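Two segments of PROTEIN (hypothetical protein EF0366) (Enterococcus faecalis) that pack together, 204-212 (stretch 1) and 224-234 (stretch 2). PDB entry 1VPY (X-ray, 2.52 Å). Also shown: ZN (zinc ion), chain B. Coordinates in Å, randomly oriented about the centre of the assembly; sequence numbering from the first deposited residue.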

# COMPACT_ATOMS: atom_id res chain seq x y z
N ARG A 204 6.21 0.31 1.30
CA ARG A 204 5.66 0.21 2.65
C ARG A 204 6.71 -0.35 3.58
O ARG A 204 7.25 -1.45 3.36
CB ARG A 204 4.40 -0.67 2.68
CG ARG A 204 3.19 -0.06 1.97
CD ARG A 204 1.97 -0.96 2.13
NE ARG A 204 1.24 -0.68 3.36
CZ ARG A 204 0.68 -1.60 4.14
NH1 ARG A 204 0.78 -2.90 3.86
NH2 ARG A 204 0.04 -1.22 5.23
N PHE A 205 7.02 0.42 4.62
CA PHE A 205 8.02 0.02 5.59
C PHE A 205 7.31 -0.43 6.85
O PHE A 205 6.62 0.35 7.51
CB PHE A 205 8.98 1.17 5.89
CG PHE A 205 9.60 1.79 4.66
CD1 PHE A 205 10.05 1.01 3.61
CD2 PHE A 205 9.75 3.18 4.58
CE1 PHE A 205 10.62 1.59 2.47
CE2 PHE A 205 10.33 3.77 3.46
CZ PHE A 205 10.76 2.97 2.40
N HIS A 206 7.48 -1.71 7.17
CA HIS A 206 6.81 -2.33 8.30
C HIS A 206 7.68 -2.40 9.54
O HIS A 206 7.22 -2.82 10.60
CB HIS A 206 6.35 -3.74 7.91
CG HIS A 206 5.34 -3.77 6.82
ND1 HIS A 206 4.04 -3.33 6.99
CD2 HIS A 206 5.43 -4.18 5.53
CE1 HIS A 206 3.38 -3.47 5.85
NE2 HIS A 206 4.20 -3.99 4.95
N GLY A 207 8.95 -2.00 9.41
CA GLY A 207 9.93 -2.20 10.46
C GLY A 207 10.49 -3.61 10.43
O GLY A 207 10.01 -4.45 9.68
N ARG A 208 11.50 -3.87 11.25
CA ARG A 208 12.24 -5.12 11.13
C ARG A 208 12.12 -6.05 12.34
O ARG A 208 12.92 -6.99 12.48
CB ARG A 208 13.70 -4.83 10.78
CG ARG A 208 13.88 -4.49 9.32
CD ARG A 208 15.14 -3.72 9.08
NE ARG A 208 15.11 -3.09 7.76
CZ ARG A 208 16.15 -2.48 7.19
NH1 ARG A 208 17.32 -2.41 7.82
NH2 ARG A 208 16.02 -1.94 5.99
N ASN A 209 11.12 -5.80 13.18
CA ASN A 209 10.86 -6.60 14.37
C ASN A 209 10.03 -7.85 14.02
O ASN A 209 8.84 -7.76 13.71
CB ASN A 209 10.18 -5.74 15.43
CG ASN A 209 10.15 -6.39 16.81
OD1 ASN A 209 10.44 -7.57 16.97
ND2 ASN A 209 9.80 -5.60 17.82
N ALA A 210 10.68 -9.01 14.08
CA ALA A 210 10.09 -10.30 13.68
C ALA A 210 8.90 -10.77 14.52
O ALA A 210 8.09 -11.56 14.05
CB ALA A 210 11.18 -11.38 13.63
N ALA A 211 8.80 -10.29 15.76
CA ALA A 211 7.79 -10.76 16.72
C ALA A 211 6.36 -10.76 16.17
O ALA A 211 5.81 -9.71 15.81
CB ALA A 211 7.86 -9.96 18.00
N GLY A 212 5.77 -11.95 16.10
CA GLY A 212 4.39 -12.15 15.64
C GLY A 212 4.13 -11.80 14.18
O GLY A 212 3.08 -11.25 13.84
N ARG A 224 1.16 -4.49 18.74
CA ARG A 224 2.01 -4.18 19.89
C ARG A 224 3.47 -4.63 19.68
O ARG A 224 4.14 -5.07 20.62
CB ARG A 224 1.42 -4.81 21.16
N THR A 225 3.96 -4.50 18.44
CA THR A 225 5.31 -4.92 18.05
C THR A 225 6.06 -3.72 17.48
O THR A 225 5.75 -3.24 16.39
CB THR A 225 5.25 -6.09 17.01
OG1 THR A 225 4.91 -7.32 17.67
CG2 THR A 225 6.58 -6.28 16.30
N LEU A 226 7.05 -3.22 18.22
CA LEU A 226 7.63 -1.91 17.91
C LEU A 226 8.92 -1.98 17.13
O LEU A 226 9.78 -2.82 17.41
CB LEU A 226 7.86 -1.11 19.20
CG LEU A 226 6.68 -0.81 20.12
CD1 LEU A 226 7.20 -0.30 21.44
CD2 LEU A 226 5.71 0.20 19.50
N TYR A 227 9.04 -1.11 16.13
CA TYR A 227 10.31 -0.87 15.47
C TYR A 227 10.48 0.59 15.08
O TYR A 227 9.69 1.12 14.31
CB TYR A 227 10.51 -1.76 14.24
CG TYR A 227 11.97 -1.82 13.83
CD1 TYR A 227 12.88 -2.60 14.55
CD2 TYR A 227 12.45 -1.08 12.75
CE1 TYR A 227 14.22 -2.65 14.19
CE2 TYR A 227 13.79 -1.12 12.38
CZ TYR A 227 14.67 -1.91 13.11
OH TYR A 227 16.00 -1.96 12.77
N HIS A 228 11.52 1.22 15.61
CA HIS A 228 11.89 2.59 15.27
C HIS A 228 13.14 2.53 14.40
O HIS A 228 14.21 2.15 14.87
CB HIS A 228 12.13 3.40 16.56
CG HIS A 228 12.58 4.82 16.33
ND1 HIS A 228 11.74 5.90 16.51
CD2 HIS A 228 13.78 5.33 15.97
CE1 HIS A 228 12.40 7.01 16.25
NE2 HIS A 228 13.64 6.70 15.92
N TYR A 229 12.99 2.87 13.12
CA TYR A 229 14.11 2.90 12.18
C TYR A 229 15.16 3.91 12.61
O TYR A 229 14.83 5.01 13.06
CB TYR A 229 13.62 3.28 10.79
CG TYR A 229 12.90 2.19 10.02
CD1 TYR A 229 13.59 1.10 9.51
CD2 TYR A 229 11.53 2.28 9.78
CE1 TYR A 229 12.94 0.11 8.80
CE2 TYR A 229 10.86 1.29 9.06
CZ TYR A 229 11.58 0.21 8.57
OH TYR A 229 10.93 -0.78 7.84
N ASN A 230 16.42 3.54 12.45
CA ASN A 230 17.53 4.41 12.86
C ASN A 230 18.03 5.25 11.70
O ASN A 230 17.52 5.12 10.58
CB ASN A 230 18.68 3.60 13.49
CG ASN A 230 19.29 2.57 12.54
OD1 ASN A 230 19.39 2.79 11.34
ND2 ASN A 230 19.70 1.44 13.10
N THR A 231 19.02 6.09 11.96
CA THR A 231 19.55 7.02 10.98
C THR A 231 20.13 6.29 9.75
O THR A 231 19.88 6.70 8.62
CB THR A 231 20.59 7.97 11.62
OG1 THR A 231 20.04 8.49 12.84
CG2 THR A 231 20.92 9.15 10.71
N GLN A 232 20.86 5.20 9.99
CA GLN A 232 21.42 4.40 8.90
C GLN A 232 20.35 3.71 8.06
O GLN A 232 20.46 3.64 6.84
CB GLN A 232 22.44 3.38 9.43
CG GLN A 232 23.21 2.63 8.33
CD GLN A 232 24.09 3.55 7.49
OE1 GLN A 232 23.77 3.86 6.34
NE2 GLN A 232 25.19 3.99 8.07
N GLU A 233 19.31 3.19 8.71
CA GLU A 233 18.22 2.56 7.99
C GLU A 233 17.44 3.56 7.14
O GLU A 233 17.16 3.29 5.97
CB GLU A 233 17.30 1.78 8.93
CG GLU A 233 18.00 0.58 9.54
CD GLU A 233 17.26 -0.02 10.72
OE1 GLU A 233 16.56 0.72 11.45
OE2 GLU A 233 17.41 -1.24 10.92
N ILE A 234 17.13 4.72 7.72
CA ILE A 234 16.47 5.79 6.95
C ILE A 234 17.34 6.21 5.76
O ILE A 234 16.81 6.57 4.72
CB ILE A 234 16.12 7.03 7.82
CG1 ILE A 234 15.15 6.67 8.95
CG2 ILE A 234 15.55 8.16 6.96
CD1 ILE A 234 13.81 6.18 8.49
ZN ZN B . 15.31 8.23 15.36
O HOH W 1 6.80 -2.24 14.02

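Stretch 1 leaves a strand at Phe205 and continues as loop; stretch 2 runs as loop until a helix begins at Thr231. The backbones come closest at Gly207 and Tyr227, whose CA atoms lie 5.2 Å apart, and have separated to 6.5 Å between the CA atoms of Ala211 and Thr225. No hydrogen bond joins backbone to backbone across the contact, which buries 515 Å² in total; each of the three that cross it pairs a side chain with a main-chain atom.

Gly207 suits the narrow point on two counts. Its phi of 82° favours glycine, and an ideal CB would sit 2.7 Å from Tyr227 CB, a clash. Its N donates to Tyr229 OH (2.8 Å, 135° at the hydrogen). Although the CA-to-CB bond of Tyr229 points sideways, the long side chain brings its end close to stretch 1, where the buried ring also packs against Phe205 (CB to Tyr229 CE2, 3.7 Å).

Asn209 adopts chi1 t and points toward stretch 2, so that ND2 donates to Leu226 O at 2.8 Å and 160°. Its OD1 accepts a weak bond from Ala211 N (3.4 Å), tying the amide to its own loop. Thr225 OG1 donates to Ala211 O at 3.2 Å, while its methyl CG2 lies 3.6 Å from Asn209 CG.

Arg208 combines apolar and charged contacts. Its CB stands 4.0 Å from the centroid of the Tyr227 ring, 17° off the normal, a CH-pi contact over the face. The extended chain then carries NH1 to Glu233 OE2, a 3.3 Å salt bridge. That same OE2 accepts a very short bond from Tyr227 OH (2.4 Å) and Glu233 OE1 accepts from Asn230 N (3.0 Å), so stretch 2 itself anchors the carboxylate. Asn230 OD1 also caps the helix, accepting from Glu233 N at 2.7 Å.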